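Local coordinates for protein C-domain type II peptide synthetase (Streptomyces globisporus, PDB 4ZNM) that belongs to the condensation-domain family of nonribosomal peptide synthetases, here a type II protein built on the fold shared with CoA-dependent acyltransferases, at residues D231-Q245 and S425-A439. Residues are numbered along the deposited sequence; the frame is centred on the assembly and turned at random.
Sequences DIPRSAGLPKGTAWQ and SLGYNTNRFKDETMA
Strands 242-245 and 425-429 run antiparallel, 158° between their directions. A243 and Y428 form a hydrogen-bonded pair, N of A243 lying 2.8 Å from O of Y428, and Q245 pairs likewise with L426; W244-G427 is the non-hydrogen-bonded pair between them, and T242-N429 a second one beyond A243-Y428. Beyond the strand pairing, loop 231-241 passes round the turn 430-434, where I232 N donates to R432 O.

G427 suits its place because W244 lays its six-membered ring over the bare CA, a CH-pi contact 3.8 Å from CA to the ring centroid; W244 NE1 reaches S404 O. On the face of A243 and Y428, small A243 lets its CB lie 3.7 Å from Y428 CZ, while CG of M438, modelled as selenomethionine, lies over the opposite face of that ring from A243 O. The extended Q245 chain brings NE2 2.9 Å from Y428 OH and also to D435 O, both acceptors close to the amide plane, which fixes the turn of the amide. Y428 OH in turn donates to D435 OD1, tying strand to helix.

D231 suits the approach to the helix, where its carboxylate can take two donors: OD2 accepts from the backbone N of K434, the residue at the N-cap position, on the anti lone pair, and from T437 OG1, 2.6 Å away, on the syn side. R432, its chain bent at chi2 and chi3, turns NE back to I232 O at 2.8 Å. Its NH1 donates to a water, while R234 pairs with D408.

The pairing adds edge strand 242-249 to the five-stranded mixed sheet of a condensation domain, where strand 422-429 leads into helix 435-454.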
# COMPACT_ATOMS: atom_id res chain seq x y z
N ASP A 231 9.44 -5.60 20.74
CA ASP A 231 10.34 -6.56 21.38
C ASP A 231 11.71 -5.96 21.62
O ASP A 231 12.38 -6.35 22.56
CB ASP A 231 10.52 -7.82 20.53
CG ASP A 231 9.24 -8.60 20.34
OD1 ASP A 231 8.44 -8.64 21.30
OD2 ASP A 231 9.04 -9.18 19.23
N ILE A 232 12.11 -5.04 20.76
CA ILE A 232 13.43 -4.45 20.82
C ILE A 232 13.23 -2.94 20.83
O ILE A 232 12.52 -2.38 19.95
CB ILE A 232 14.32 -4.89 19.63
CG1 ILE A 232 14.41 -6.42 19.54
CG2 ILE A 232 15.71 -4.30 19.79
CD1 ILE A 232 14.82 -6.94 18.15
N PRO A 233 13.84 -2.25 21.81
CA PRO A 233 13.63 -0.80 21.87
C PRO A 233 14.34 -0.03 20.78
O PRO A 233 15.36 -0.44 20.23
CB PRO A 233 14.20 -0.41 23.23
CG PRO A 233 15.20 -1.45 23.55
CD PRO A 233 14.64 -2.73 22.95
N ARG A 234 13.75 1.10 20.48
CA ARG A 234 14.30 2.07 19.57
C ARG A 234 15.76 2.35 19.91
O ARG A 234 16.62 2.33 19.03
CB ARG A 234 13.43 3.34 19.65
CG ARG A 234 13.65 4.32 18.52
CD ARG A 234 12.71 5.57 18.69
NE ARG A 234 12.72 6.33 17.46
CZ ARG A 234 11.92 6.09 16.43
NH1 ARG A 234 12.02 6.82 15.32
NH2 ARG A 234 11.01 5.12 16.50
N SER A 235 16.05 2.56 21.20
CA SER A 235 17.42 2.89 21.64
C SER A 235 18.47 1.78 21.43
O SER A 235 19.65 2.03 21.50
CB SER A 235 17.41 3.29 23.14
OG SER A 235 16.86 2.26 23.95
N ALA A 236 18.05 0.55 21.15
CA ALA A 236 19.05 -0.49 20.89
C ALA A 236 19.77 -0.18 19.57
O ALA A 236 20.85 -0.68 19.32
CB ALA A 236 18.40 -1.86 20.84
N GLY A 237 19.15 0.64 18.72
CA GLY A 237 19.82 1.05 17.49
C GLY A 237 20.21 -0.05 16.50
O GLY A 237 21.21 0.08 15.78
N LEU A 238 19.42 -1.13 16.44
CA LEU A 238 19.67 -2.17 15.45
C LEU A 238 19.45 -1.60 14.05
O LEU A 238 18.68 -0.67 13.87
CB LEU A 238 18.76 -3.39 15.66
CG LEU A 238 18.92 -4.15 16.99
CD1 LEU A 238 18.28 -5.52 16.89
CD2 LEU A 238 20.36 -4.27 17.42
N PRO A 239 20.14 -2.17 13.05
CA PRO A 239 19.95 -1.74 11.66
C PRO A 239 18.52 -1.89 11.17
O PRO A 239 17.84 -2.88 11.45
CB PRO A 239 20.89 -2.68 10.89
CG PRO A 239 21.11 -3.85 11.79
CD PRO A 239 21.10 -3.28 13.17
N LYS A 240 18.06 -0.89 10.42
CA LYS A 240 16.74 -0.88 9.84
C LYS A 240 16.51 -2.04 8.86
O LYS A 240 17.31 -2.29 7.95
CB LYS A 240 16.54 0.44 9.11
CG LYS A 240 15.15 0.64 8.50
CD LYS A 240 14.07 0.76 9.59
CE LYS A 240 12.65 0.79 8.97
NZ LYS A 240 12.43 2.01 8.16
N GLY A 241 15.37 -2.69 9.01
CA GLY A 241 14.91 -3.64 8.03
C GLY A 241 13.42 -3.85 8.21
O GLY A 241 12.89 -3.61 9.29
N THR A 242 12.75 -4.28 7.15
CA THR A 242 11.34 -4.60 7.23
C THR A 242 11.10 -6.00 6.67
O THR A 242 11.53 -6.32 5.57
CB THR A 242 10.50 -3.58 6.47
OG1 THR A 242 10.77 -2.26 6.98
CG2 THR A 242 9.05 -3.88 6.58
N ALA A 243 10.40 -6.81 7.46
CA ALA A 243 10.01 -8.15 7.04
C ALA A 243 8.52 -8.15 6.83
O ALA A 243 7.80 -7.29 7.35
CB ALA A 243 10.41 -9.17 8.07
N TRP A 244 8.05 -9.13 6.08
CA TRP A 244 6.67 -9.24 5.69
C TRP A 244 6.23 -10.68 5.86
O TRP A 244 6.96 -11.62 5.46
CB TRP A 244 6.47 -8.79 4.25
CG TRP A 244 6.75 -7.35 4.02
CD1 TRP A 244 7.96 -6.77 3.72
CD2 TRP A 244 5.79 -6.28 4.07
NE1 TRP A 244 7.79 -5.41 3.57
CE2 TRP A 244 6.48 -5.09 3.79
CE3 TRP A 244 4.42 -6.22 4.33
CZ2 TRP A 244 5.85 -3.88 3.74
CZ3 TRP A 244 3.81 -5.01 4.29
CH2 TRP A 244 4.52 -3.85 4.00
N GLN A 245 5.07 -10.87 6.49
CA GLN A 245 4.43 -12.19 6.55
C GLN A 245 3.15 -12.12 5.73
O GLN A 245 2.36 -11.20 5.89
CB GLN A 245 4.15 -12.60 8.00
CG GLN A 245 5.47 -12.94 8.74
CD GLN A 245 5.27 -13.40 10.16
OE1 GLN A 245 4.27 -14.05 10.49
NE2 GLN A 245 6.24 -13.06 11.04
N SER A 425 -0.85 -8.91 3.90
CA SER A 425 0.52 -8.81 4.36
C SER A 425 0.59 -8.08 5.69
O SER A 425 -0.16 -7.12 5.94
CB SER A 425 1.37 -8.06 3.34
OG SER A 425 1.62 -8.89 2.21
N LEU A 426 1.46 -8.59 6.54
CA LEU A 426 1.77 -7.98 7.81
C LEU A 426 3.25 -7.67 7.77
O LEU A 426 4.08 -8.59 7.70
CB LEU A 426 1.45 -8.91 8.97
CG LEU A 426 1.85 -8.40 10.36
CD1 LEU A 426 1.29 -7.02 10.70
CD2 LEU A 426 1.40 -9.42 11.39
N GLY A 427 3.57 -6.38 7.78
CA GLY A 427 4.95 -5.95 7.71
C GLY A 427 5.36 -5.29 9.02
O GLY A 427 4.56 -4.61 9.68
N TYR A 428 6.64 -5.44 9.37
CA TYR A 428 7.13 -4.90 10.61
C TYR A 428 8.64 -4.71 10.47
O TYR A 428 9.29 -5.31 9.61
CB TYR A 428 6.82 -5.85 11.76
CG TYR A 428 7.27 -7.24 11.45
CD1 TYR A 428 6.48 -8.07 10.66
CD2 TYR A 428 8.47 -7.75 11.92
CE1 TYR A 428 6.89 -9.38 10.34
CE2 TYR A 428 8.88 -9.07 11.61
CZ TYR A 428 8.06 -9.88 10.82
OH TYR A 428 8.42 -11.19 10.47
N ASN A 429 9.18 -3.86 11.33
CA ASN A 429 10.61 -3.56 11.31
C ASN A 429 11.34 -4.59 12.17
O ASN A 429 11.04 -4.74 13.36
CB ASN A 429 10.90 -2.17 11.83
CG ASN A 429 10.18 -1.05 11.07
OD1 ASN A 429 9.80 -0.04 11.67
ND2 ASN A 429 10.07 -1.18 9.77
N THR A 430 12.30 -5.27 11.57
CA THR A 430 13.02 -6.36 12.24
C THR A 430 13.98 -5.84 13.30
O THR A 430 14.43 -6.59 14.17
CB THR A 430 13.78 -7.20 11.21
OG1 THR A 430 14.51 -6.35 10.33
CG2 THR A 430 12.81 -7.97 10.37
N ASN A 431 14.27 -4.54 13.27
CA ASN A 431 15.00 -3.91 14.37
C ASN A 431 14.11 -3.64 15.61
O ASN A 431 14.58 -3.13 16.62
CB ASN A 431 15.63 -2.60 13.91
CG ASN A 431 14.66 -1.72 13.17
OD1 ASN A 431 14.05 -2.15 12.21
ND2 ASN A 431 14.52 -0.48 13.60
N ARG A 432 12.83 -4.01 15.55
CA ARG A 432 11.91 -3.73 16.65
C ARG A 432 11.10 -4.95 17.03
O ARG A 432 10.74 -5.12 18.17
CB ARG A 432 10.96 -2.59 16.26
CG ARG A 432 11.64 -1.23 16.01
CD ARG A 432 12.38 -0.66 17.25
NE ARG A 432 11.52 -0.32 18.36
CZ ARG A 432 10.86 0.83 18.48
NH1 ARG A 432 10.96 1.75 17.54
NH2 ARG A 432 10.09 1.04 19.55
N PHE A 433 10.79 -5.81 16.05
CA PHE A 433 9.99 -7.00 16.34
C PHE A 433 10.65 -8.25 15.88
O PHE A 433 11.20 -8.30 14.78
CB PHE A 433 8.61 -6.90 15.67
CG PHE A 433 7.63 -6.02 16.40
CD1 PHE A 433 7.02 -6.48 17.57
CD2 PHE A 433 7.32 -4.76 15.93
CE1 PHE A 433 6.10 -5.68 18.25
CE2 PHE A 433 6.41 -3.95 16.58
CZ PHE A 433 5.78 -4.41 17.75
N LYS A 434 10.53 -9.29 16.70
CA LYS A 434 10.84 -10.65 16.30
C LYS A 434 9.73 -11.27 15.45
O LYS A 434 8.54 -10.95 15.63
CB LYS A 434 11.05 -11.51 17.54
CG LYS A 434 12.31 -11.16 18.30
CD LYS A 434 12.18 -11.60 19.75
CE LYS A 434 13.52 -12.03 20.33
NZ LYS A 434 13.62 -11.66 21.77
N ASP A 435 10.12 -12.18 14.56
CA ASP A 435 9.17 -12.81 13.63
C ASP A 435 8.05 -13.58 14.33
O ASP A 435 6.90 -13.58 13.89
CB ASP A 435 9.91 -13.76 12.69
CG ASP A 435 10.94 -13.06 11.83
OD1 ASP A 435 10.70 -11.89 11.43
OD2 ASP A 435 12.00 -13.67 11.55
N GLU A 436 8.41 -14.23 15.43
CA GLU A 436 7.49 -15.04 16.22
C GLU A 436 6.37 -14.21 16.84
O GLU A 436 5.21 -14.60 16.87
CB GLU A 436 8.27 -15.76 17.32
CG GLU A 436 9.27 -16.79 16.80
CD GLU A 436 10.55 -16.19 16.15
OE1 GLU A 436 10.85 -14.98 16.37
OE2 GLU A 436 11.24 -16.94 15.42
N THR A 437 6.73 -13.04 17.35
CA THR A 437 5.75 -12.12 17.90
C THR A 437 4.71 -11.75 16.86
O THR A 437 3.52 -11.73 17.14
CB THR A 437 6.43 -10.83 18.39
OG1 THR A 437 7.43 -11.19 19.33
CG2 THR A 437 5.44 -9.86 19.02
N MSE A 438 5.18 -11.45 15.66
CA MSE A 438 4.28 -11.02 14.59
C MSE A 438 3.47 -12.22 14.04
O MSE A 438 2.31 -12.08 13.66
CB MSE A 438 5.07 -10.35 13.49
CG MSE A 438 5.65 -9.02 13.95
SE MSE A 438 4.23 -7.64 14.02
CE MSE A 438 4.13 -7.46 15.95
N ALA A 439 4.09 -13.39 14.02
CA ALA A 439 3.41 -14.62 13.65
C ALA A 439 2.23 -14.90 14.58
O ALA A 439 1.14 -15.29 14.12
CB ALA A 439 4.39 -15.79 13.67
O HOH W 1 16.48 -1.28 17.71
O HOH W 2 9.27 4.13 18.00
O HOH W 3 16.36 0.52 15.55
O HOH W 4 16.99 -5.44 11.11
O HOH W 5 9.00 -12.62 7.96